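Local structure of phosphoribosylamine--glycine ligase (1VKZ) at residues I245-E250 against G279-L284; Y117-A122 against E249-K254; N207-P212 against E320-R325. The protein catalyses the ATP-dependent joining of glycine to 5-phosphoribosylamine, giving glycinamide ribonucleotide in the second step of de novo purine biosynthesis, with magnesium or manganese as cofactor. All coordinates share one frame; numbering follows the deposited sequence.

Contact 1: residues I245-E250 against G279-L284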
loop_
_atom_site.group_PDB
_atom_site.type_symbol
_atom_site.label_atom_id
_atom_site.label_comp_id
_atom_site.label_asym_id
_atom_site.label_seq_id
_atom_site.Cartn_x
_atom_site.Cartn_y
_atom_site.Cartn_z
ATOM N N ILE A 245 18.876 -7.121 -3.442
ATOM C CA ILE A 245 18.186 -6.408 -4.528
ATOM C C ILE A 245 18.169 -7.224 -5.806
ATOM O O ILE A 245 17.152 -7.284 -6.473
ATOM C CB ILE A 245 18.819 -5.014 -4.790
ATOM C CG1 ILE A 245 18.563 -4.085 -3.601
ATOM C CG2 ILE A 245 18.262 -4.394 -6.072
ATOM C CD1 ILE A 245 19.327 -2.776 -3.680
ATOM N N LYS A 246 19.285 -7.858 -6.169
ATOM C CA LYS A 246 19.270 -8.668 -7.393
ATOM C C LYS A 246 18.249 -9.819 -7.335
ATOM O O LYS A 246 17.578 -10.120 -8.321
ATOM C CB LYS A 246 20.672 -9.180 -7.748
ATOM C CG LYS A 246 20.716 -9.838 -9.130
ATOM C CD LYS A 246 21.988 -9.527 -9.921
ATOM C CE LYS A 246 21.778 -8.375 -10.914
ATOM N NZ LYS A 246 23.031 -8.115 -11.698
ATOM N N LYS A 247 18.129 -10.443 -6.168
ATOM C CA LYS A 247 17.107 -11.475 -5.950
ATOM C C LYS A 247 15.702 -10.908 -6.005
ATOM O O LYS A 247 14.793 -11.573 -6.489
ATOM C CB LYS A 247 17.336 -12.168 -4.602
ATOM C CG LYS A 247 18.627 -12.968 -4.553
ATOM C CD LYS A 247 18.844 -13.589 -3.185
ATOM C CE LYS A 247 20.262 -14.088 -3.029
ATOM N NZ LYS A 247 20.439 -14.813 -1.732
ATOM N N ILE A 248 15.540 -9.680 -5.501
ATOM C CA ILE A 248 14.267 -8.963 -5.540
ATOM C C ILE A 248 13.879 -8.647 -6.958
ATOM O O ILE A 248 12.702 -8.755 -7.322
ATOM C CB ILE A 248 14.308 -7.668 -4.671
ATOM C CG1 ILE A 248 14.181 -8.045 -3.184
ATOM C CG2 ILE A 248 13.156 -6.747 -5.011
ATOM C CD1 ILE A 248 14.294 -6.871 -2.191
ATOM N N GLU A 249 14.872 -8.239 -7.748
ATOM C CA GLU A 249 14.697 -7.981 -9.176
ATOM C C GLU A 249 14.221 -9.219 -9.912
ATOM O O GLU A 249 13.378 -9.143 -10.791
ATOM C CB GLU A 249 16.023 -7.557 -9.796
ATOM C CG GLU A 249 16.479 -6.148 -9.453
ATOM C CD GLU A 249 17.763 -5.760 -10.184
ATOM O OE1 GLU A 249 18.737 -6.546 -10.154
ATOM O OE2 GLU A 249 17.812 -4.655 -10.782
ATOM N N GLU A 250 14.792 -10.357 -9.535
ATOM C CA GLU A 250 14.478 -11.639 -10.142
ATOM C C GLU A 250 13.053 -12.052 -9.821
ATOM O O GLU A 250 12.393 -12.655 -10.656
ATOM C CB GLU A 250 15.482 -12.692 -9.664
ATOM C CG GLU A 250 15.323 -14.070 -10.282
ATOM C CD GLU A 250 16.489 -15.005 -9.949
ATOM O OE1 GLU A 250 17.676 -14.566 -10.041
ATOM O OE2 GLU A 250 16.219 -16.188 -9.610
ATOM N N GLY A 279 18.663 -15.777 3.786
ATOM C CA GLY A 279 19.352 -15.140 2.656
ATOM C C GLY A 279 18.485 -14.814 1.439
ATOM O O GLY A 279 18.929 -14.119 0.528
ATOM N N ASP A 280 17.257 -15.313 1.396
ATOM C CA ASP A 280 16.451 -15.198 0.182
ATOM C C ASP A 280 15.166 -14.491 0.464
ATOM O O ASP A 280 14.594 -14.673 1.522
ATOM C CB ASP A 280 16.139 -16.585 -0.398
ATOM C CG ASP A 280 17.392 -17.343 -0.804
ATOM O OD1 ASP A 280 18.312 -17.446 0.032
ATOM O OD2 ASP A 280 17.547 -17.860 -1.931
ATOM N N PRO A 281 14.718 -13.678 -0.487
ATOM C CA PRO A 281 13.425 -13.057 -0.404
ATOM C C PRO A 281 12.289 -13.966 -0.892
ATOM O O PRO A 281 12.349 -14.509 -2.008
ATOM C CB PRO A 281 13.573 -11.838 -1.330
ATOM C CG PRO A 281 14.509 -12.268 -2.343
ATOM C CD PRO A 281 15.436 -13.252 -1.699
ATOM N N TYR A 282 11.269 -14.074 -0.031
ATOM C CA TYR A 282 10.005 -14.769 -0.291
ATOM C C TYR A 282 8.885 -13.742 -0.417
ATOM O O TYR A 282 8.845 -12.741 0.327
ATOM C CB TYR A 282 9.671 -15.719 0.861
ATOM C CG TYR A 282 10.593 -16.883 0.970
ATOM C CD1 TYR A 282 11.867 -16.739 1.491
ATOM C CD2 TYR A 282 10.201 -18.134 0.555
ATOM C CE1 TYR A 282 12.726 -17.822 1.586
ATOM C CE2 TYR A 282 11.055 -19.227 0.632
ATOM C CZ TYR A 282 12.306 -19.067 1.146
ATOM O OH TYR A 282 13.130 -20.154 1.239
ATOM N N ILE A 283 7.984 -14.006 -1.372
ATOM C CA ILE A 283 6.801 -13.185 -1.575
ATOM C C ILE A 283 5.676 -13.628 -0.683
ATOM O O ILE A 283 5.144 -14.722 -0.858
ATOM C CB ILE A 283 6.327 -13.216 -3.033
ATOM C CG1 ILE A 283 7.433 -12.671 -3.940
ATOM C CG2 ILE A 283 5.048 -12.398 -3.174
ATOM C CD1 ILE A 283 7.100 -12.626 -5.387
ATOM N N LEU A 284 5.319 -12.745 0.258
ATOM C CA LEU A 284 4.205 -12.932 1.174
ATOM C C LEU A 284 2.893 -12.593 0.542
ATOM O O LEU A 284 1.875 -13.150 0.934
ATOM C CB LEU A 284 4.374 -12.045 2.403
ATOM C CG LEU A 284 5.604 -12.378 3.235
ATOM C CD1 LEU A 284 5.615 -11.508 4.470
ATOM C CD2 LEU A 284 5.597 -13.839 3.578
#
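The planar group is the Gly279 carbonyl, and beside it lies the puckered Pro281 ring, met at its CG-CD end. That end lies against the start of the Lys247 side chain, CG of Pro281 sitting 3.6 Å from CB of Lys247, and the two groups cross at about a right angle. The Gly279 carbonyl takes the ammonium from above its plane: NZ of Lys247 is 2.8 Å from O of Gly279, 49° out of that plane and thus not on a lone pair. With CG anti to the carbonyl carbon (chi1 -66°) and the chain extended beyond it, Lys247 carries NZ to that oxygen, its CD passing 3.7 Å from CD of Pro281 on the way. A long salt bridge, 3.8 Å from NZ of Lys247 to OD1 of Asp280, adds a second, weaker attraction.

The helix that carries Lys247, 242-261, packs on the antiparallel sheet of the ATP-grasp domain, here over one of its two edge strands, 280-287; the two short axes cross at -32°, 8.1 Å apart. An alanine in place of Lys247 would keep CB against the proline but lose the bond to the Gly279 carbonyl, the long salt bridge and the CD contact, and would probably loosen the turn before the strand from the helix. Deeper in, Ile248 brings CG1 to 4.3 Å from CB of Pro281, a looser apolar contact, and continues inward onto Leu197 and Leu274 of the neighbouring strands.

Contact 2: residues Y117-A122 against E249-K254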
loop_
_atom_site.group_PDB
_atom_site.type_symbol
_atom_site.label_atom_id
_atom_site.label_comp_id
_atom_site.label_asym_id
_atom_site.label_seq_id
_atom_site.Cartn_x
_atom_site.Cartn_y
_atom_site.Cartn_z
ATOM N N TYR A 117 5.085 -20.351 -11.915
ATOM C CA TYR A 117 6.175 -19.632 -12.514
ATOM C C TYR A 117 7.478 -19.628 -11.680
ATOM O O TYR A 117 8.388 -18.849 -11.940
ATOM C CB TYR A 117 5.645 -18.235 -12.890
ATOM C CG TYR A 117 4.597 -18.318 -13.978
ATOM C CD1 TYR A 117 4.962 -18.635 -15.287
ATOM C CD2 TYR A 117 3.243 -18.149 -13.707
ATOM C CE1 TYR A 117 4.012 -18.749 -16.308
ATOM C CE2 TYR A 117 2.280 -18.265 -14.730
ATOM C CZ TYR A 117 2.681 -18.564 -16.024
ATOM O OH TYR A 117 1.774 -18.678 -17.048
ATOM N N GLY A 118 7.581 -20.524 -10.702
ATOM C CA GLY A 118 8.818 -20.704 -9.911
ATOM C C GLY A 118 9.226 -19.496 -9.086
ATOM O O GLY A 118 10.404 -19.170 -9.015
ATOM N N ILE A 119 8.238 -18.838 -8.468
ATOM C CA ILE A 119 8.445 -17.641 -7.681
ATOM C C ILE A 119 8.517 -18.047 -6.201
ATOM O O ILE A 119 7.616 -18.698 -5.664
ATOM C CB ILE A 119 7.310 -16.647 -7.943
ATOM C CG1 ILE A 119 7.350 -16.133 -9.401
ATOM C CG2 ILE A 119 7.381 -15.464 -6.996
ATOM C CD1 ILE A 119 6.012 -15.777 -9.921
ATOM N N ARG A 120 9.601 -17.653 -5.541
ATOM C CA ARG A 120 9.915 -18.190 -4.242
ATOM C C ARG A 120 8.896 -17.702 -3.241
ATOM O O ARG A 120 8.723 -16.511 -3.041
ATOM C CB ARG A 120 11.333 -17.812 -3.822
ATOM C CG ARG A 120 11.773 -18.439 -2.504
ATOM C CD ARG A 120 13.176 -18.010 -2.035
ATOM N NE ARG A 120 14.197 -18.154 -3.082
ATOM C CZ ARG A 120 14.547 -17.215 -3.965
ATOM N NH1 ARG A 120 13.969 -16.028 -3.965
ATOM N NH2 ARG A 120 15.494 -17.470 -4.859
ATOM N N THR A 121 8.191 -18.649 -2.641
ATOM C CA THR A 121 7.158 -18.327 -1.692
ATOM C C THR A 121 7.064 -19.462 -0.689
ATOM O O THR A 121 7.615 -20.515 -0.905
ATOM C CB THR A 121 5.817 -18.071 -2.462
ATOM O OG1 THR A 121 4.829 -17.569 -1.575
ATOM C CG2 THR A 121 5.204 -19.354 -3.019
ATOM N N ALA A 122 6.382 -19.212 0.410
ATOM C CA ALA A 122 6.212 -20.205 1.440
ATOM C C ALA A 122 5.387 -21.343 0.934
ATOM O O ALA A 122 4.506 -21.158 0.104
ATOM C CB ALA A 122 5.532 -19.600 2.662
ATOM N N GLU A 249 14.872 -8.239 -7.748
ATOM C CA GLU A 249 14.697 -7.981 -9.176
ATOM C C GLU A 249 14.221 -9.219 -9.912
ATOM O O GLU A 249 13.378 -9.143 -10.791
ATOM C CB GLU A 249 16.023 -7.557 -9.796
ATOM C CG GLU A 249 16.479 -6.148 -9.453
ATOM C CD GLU A 249 17.763 -5.760 -10.184
ATOM O OE1 GLU A 249 18.737 -6.546 -10.154
ATOM O OE2 GLU A 249 17.812 -4.655 -10.782
ATOM N N GLU A 250 14.792 -10.357 -9.535
ATOM C CA GLU A 250 14.478 -11.639 -10.142
ATOM C C GLU A 250 13.053 -12.052 -9.821
ATOM O O GLU A 250 12.393 -12.655 -10.656
ATOM C CB GLU A 250 15.482 -12.692 -9.664
ATOM C CG GLU A 250 15.323 -14.070 -10.282
ATOM C CD GLU A 250 16.489 -15.005 -9.949
ATOM O OE1 GLU A 250 17.676 -14.566 -10.041
ATOM O OE2 GLU A 250 16.219 -16.188 -9.610
ATOM N N LEU A 251 12.575 -11.714 -8.619
ATOM C CA LEU A 251 11.158 -11.922 -8.261
ATOM C C LEU A 251 10.227 -11.111 -9.147
ATOM O O LEU A 251 9.175 -11.618 -9.581
ATOM C CB LEU A 251 10.903 -11.583 -6.787
ATOM C CG LEU A 251 11.413 -12.605 -5.769
ATOM C CD1 LEU A 251 11.196 -12.115 -4.311
ATOM C CD2 LEU A 251 10.787 -13.985 -6.010
ATOM N N PHE A 252 10.594 -9.856 -9.397
ATOM C CA PHE A 252 9.846 -8.999 -10.324
ATOM C C PHE A 252 9.827 -9.551 -11.748
ATOM O O PHE A 252 8.758 -9.606 -12.382
ATOM C CB PHE A 252 10.427 -7.596 -10.324
ATOM C CG PHE A 252 9.907 -6.734 -9.236
ATOM C CD1 PHE A 252 8.580 -6.368 -9.213
ATOM C CD2 PHE A 252 10.745 -6.270 -8.239
ATOM C CE1 PHE A 252 8.101 -5.566 -8.198
ATOM C CE2 PHE A 252 10.275 -5.462 -7.237
ATOM C CZ PHE A 252 8.965 -5.109 -7.215
ATOM N N ASP A 253 10.994 -9.976 -12.234
ATOM C CA ASP A 253 11.080 -10.545 -13.567
ATOM C C ASP A 253 10.201 -11.780 -13.725
ATOM O O ASP A 253 9.510 -11.907 -14.743
ATOM C CB ASP A 253 12.527 -10.880 -13.959
ATOM C CG ASP A 253 13.175 -9.789 -14.815
ATOM O OD1 ASP A 253 12.427 -9.052 -15.530
ATOM O OD2 ASP A 253 14.430 -9.618 -14.839
ATOM N N LYS A 254 10.237 -12.694 -12.754
ATOM C CA LYS A 254 9.538 -13.970 -12.905
ATOM C C LYS A 254 8.043 -13.755 -12.786
ATOM O O LYS A 254 7.266 -14.408 -13.465
ATOM C CB LYS A 254 10.027 -15.014 -11.913
ATOM C CG LYS A 254 11.184 -15.926 -12.377
ATOM C CD LYS A 254 11.508 -16.933 -11.247
ATOM C CE LYS A 254 12.221 -18.211 -11.718
ATOM N NZ LYS A 254 13.721 -18.068 -11.829
#
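Ile119 and Lys254 slide past each other in opposite directions, and this pairing, with the oblique crossing of Ile119 over Leu251, sets the contact between loop 117-122 and the helical residues 249-254. The two branches of Ile119 divide the work. With CG1 anti to the carbonyl carbon (chi1 -66°), that branch meets the root of the lysine, CG1 of Ile119 lying 3.8 Å from CB of Lys254, while CG2, anti to the backbone N, reaches 3.8 Å from CD2 of Leu251. The same leucine methyl also abuts the backbone at Arg120, CD2 of Leu251 being 3.9 Å from N of Arg120, and approaches the guanidinium obliquely.

Beyond its root, Lys254 runs over the carbonyls of Tyr117 and Gly118. Its CD is 3.3 Å from O of Gly118 and 3.7 Å from O of Tyr117; the chain then bends at chi4 (85°), and NZ forms a long salt bridge with Glu250 one helical turn back. Those carbonyls lie just past the end of helix 107-116, where Gly118, at positive phi, is the C-prime residue of a Schellman motif. The chain thus turns out of one helix directly against the flank of another within the ATP-grasp domain.

The phenol of Tyr117 leads away to a hydrogen bond with Glu262, and Arg120 donates from NH1 to the carbonyl of Pro281. No hydrogen bond joins the two segments, so their cohesion rests on the Ile119-Leu251 methyls and on the lysine methylenes, while the polar ends of Tyr117, Arg120 and Lys254 turn to partners that lie elsewhere or within the same helix.

Contact 3: residues N207-P212 against E320-R325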
loop_
_atom_site.group_PDB
_atom_site.type_symbol
_atom_site.label_atom_id
_atom_site.label_comp_id
_atom_site.label_asym_id
_atom_site.label_seq_id
_atom_site.Cartn_x
_atom_site.Cartn_y
_atom_site.Cartn_z
ATOM N N ASN A 207 9.169 -4.435 -18.505
ATOM C CA ASN A 207 10.014 -3.397 -17.959
ATOM C C ASN A 207 9.500 -2.940 -16.620
ATOM O O ASN A 207 8.298 -2.819 -16.449
ATOM C CB ASN A 207 10.013 -2.233 -18.915
ATOM C CG ASN A 207 10.384 -2.660 -20.278
ATOM O OD1 ASN A 207 11.287 -3.475 -20.422
ATOM N ND2 ASN A 207 9.663 -2.173 -21.297
ATOM N N PHE A 208 10.411 -2.695 -15.674
ATOM C CA PHE A 208 10.056 -2.137 -14.370
ATOM C C PHE A 208 11.203 -1.319 -13.768
ATOM O O PHE A 208 12.372 -1.559 -14.072
ATOM C CB PHE A 208 9.637 -3.249 -13.387
ATOM C CG PHE A 208 10.720 -4.259 -13.103
ATOM C CD1 PHE A 208 10.910 -5.347 -13.932
ATOM C CD2 PHE A 208 11.524 -4.132 -12.012
ATOM C CE1 PHE A 208 11.911 -6.286 -13.667
ATOM C CE2 PHE A 208 12.536 -5.060 -11.760
ATOM C CZ PHE A 208 12.720 -6.131 -12.591
ATOM N N VAL A 209 10.868 -0.366 -12.903
ATOM C CA VAL A 209 11.879 0.293 -12.082
ATOM C C VAL A 209 11.478 0.076 -10.654
ATOM O O VAL A 209 10.315 0.222 -10.306
ATOM C CB VAL A 209 12.098 1.799 -12.420
ATOM C CG1 VAL A 209 12.055 2.000 -13.923
ATOM C CG2 VAL A 209 11.103 2.721 -11.762
ATOM N N ILE A 210 12.436 -0.307 -9.824
ATOM C CA ILE A 210 12.183 -0.483 -8.387
ATOM C C ILE A 210 12.297 0.858 -7.684
ATOM O O ILE A 210 13.230 1.595 -7.902
ATOM C CB ILE A 210 13.148 -1.499 -7.783
ATOM C CG1 ILE A 210 12.904 -2.868 -8.404
ATOM C CG2 ILE A 210 12.922 -1.585 -6.280
ATOM C CD1 ILE A 210 13.778 -3.939 -7.911
ATOM N N LEU A 211 11.330 1.173 -6.843
ATOM C CA LEU A 211 11.343 2.412 -6.102
ATOM C C LEU A 211 12.187 2.318 -4.810
ATOM O O LEU A 211 12.514 1.237 -4.351
ATOM C CB LEU A 211 9.907 2.811 -5.816
ATOM C CG LEU A 211 9.191 3.138 -7.120
ATOM C CD1 LEU A 211 7.682 3.317 -6.928
ATOM C CD2 LEU A 211 9.810 4.379 -7.723
ATOM N N PRO A 212 12.559 3.454 -4.238
ATOM C CA PRO A 212 13.274 3.456 -3.008
ATOM C C PRO A 212 12.587 2.597 -1.966
ATOM O O PRO A 212 11.376 2.704 -1.780
ATOM C CB PRO A 212 13.197 4.921 -2.580
ATOM C CG PRO A 212 13.109 5.652 -3.772
ATOM C CD PRO A 212 12.320 4.827 -4.713
ATOM N N GLU A 320 13.507 5.600 -16.369
ATOM C CA GLU A 320 14.788 5.822 -15.758
ATOM C C GLU A 320 14.659 5.558 -14.262
ATOM O O GLU A 320 13.590 5.777 -13.698
ATOM C CB GLU A 320 15.223 7.266 -16.009
ATOM C CG GLU A 320 15.403 7.604 -17.481
ATOM C CD GLU A 320 16.557 6.845 -18.133
ATOM O OE1 GLU A 320 17.472 6.396 -17.397
ATOM O OE2 GLU A 320 16.548 6.698 -19.381
ATOM N N PRO A 321 15.729 5.070 -13.637
ATOM C CA PRO A 321 15.755 4.790 -12.194
ATOM C C PRO A 321 15.273 5.930 -11.293
ATOM O O PRO A 321 15.570 7.096 -11.552
ATOM C CB PRO A 321 17.248 4.533 -11.910
ATOM C CG PRO A 321 17.812 4.068 -13.190
ATOM C CD PRO A 321 16.997 4.698 -14.286
ATOM N N VAL A 322 14.568 5.587 -10.220
ATOM C CA VAL A 322 14.137 6.596 -9.256
ATOM C C VAL A 322 15.090 6.680 -8.057
ATOM O O VAL A 322 14.981 5.907 -7.110
ATOM C CB VAL A 322 12.710 6.319 -8.806
ATOM C CG1 VAL A 322 12.238 7.359 -7.784
ATOM C CG2 VAL A 322 11.815 6.294 -10.051
ATOM N N GLU A 323 16.001 7.644 -8.106
ATOM C CA GLU A 323 17.011 7.810 -7.084
ATOM C C GLU A 323 16.460 8.703 -5.975
ATOM O O GLU A 323 15.968 9.796 -6.237
ATOM C CB GLU A 323 18.279 8.451 -7.667
ATOM C CG GLU A 323 18.757 7.896 -9.019
ATOM C CD GLU A 323 19.581 6.615 -8.910
ATOM O OE1 GLU A 323 19.174 5.698 -8.147
ATOM O OE2 GLU A 323 20.633 6.526 -9.607
ATOM N N PRO A 324 16.570 8.266 -4.728
ATOM C CA PRO A 324 16.152 9.092 -3.614
ATOM C C PRO A 324 17.137 10.208 -3.286
ATOM O O PRO A 324 18.365 9.990 -3.279
ATOM C CB PRO A 324 16.114 8.103 -2.460
ATOM C CG PRO A 324 17.127 7.053 -2.816
ATOM C CD PRO A 324 17.101 6.960 -4.291
ATOM N N ARG A 325 16.608 11.397 -3.007
ATOM C CA ARG A 325 17.430 12.498 -2.537
ATOM C C ARG A 325 17.157 12.719 -1.055
ATOM O O ARG A 325 16.073 13.070 -0.653
ATOM C CB ARG A 325 17.161 13.764 -3.351
ATOM C CG ARG A 325 17.841 13.786 -4.727
ATOM C CD ARG A 325 17.004 13.188 -5.862
ATOM N NE ARG A 325 15.714 13.867 -6.047
ATOM C CZ ARG A 325 15.545 15.062 -6.629
ATOM N NH1 ARG A 325 16.584 15.768 -7.087
ATOM N NH2 ARG A 325 14.315 15.561 -6.738
#
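Val322 fills the tight centre of this contact, its isopropyl group pressed against three side chains of 207-212. With CG1 anti to the backbone N (chi1 180°), its two methyls separate: CG2 of Val322 meets CD2 of Leu211 at 3.6 Å and CG2 of Val209 at 4.0 Å, whereas CG1 of Val322 stands 4.0 Å from CD of Pro212. Val209 and Pro212 each cross the valine at about a right angle; Leu211 comes in obliquely with the tip of its chain. The Pro212 ring also rests by CD on the Val322 carbonyl, 3.7 Å from its O.

Toward the ends the packing loosens. CG of Pro212 and CB of Pro324 are 4.1 Å apart as the rings slide past each other in opposite directions, and within this contact CG1 of Val209 approaches the carbonyl oxygen of Glu320. Glu320, Pro321 and Glu323 start away from 207-212 and are exposed.

The touching parts run almost parallel, 5° apart, yet no hydrogen bond links them: this is side-chain packing, not sheet pairing. An edge strand of the antiparallel ATP-grasp sheet, 207-210, and the residues after it thus pack by one side against the loop between helix 303-315 and strand 327-334 of the six-stranded sheet.

Overall arrangement
Contacts 1 and 2 share helix 242-261, with centres 7 Å apart, and are stitched together directly: Thr121 OG1 lies 3.0 Å from Ile283 O, and Arg120 NH1 lies 3.0 Å from Pro281 O. Contact 3, about 17 Å from contact 1 and 19 Å from contact 2 between centres, involves the opposite outermost strand of the same antiparallel sheet. Phe208 and Ile210 connect it to the helix, Phe208 CZ packing 3.5 Å from Phe252 CB. Ile248 of contact 1 packs about 4 Å, between side chains, from Leu197, which lies in the predicted ATP-binding range; Ile119 of contact 2 is about 11 Å, again between side chains, from Glu285, a predicted magnesium ligand.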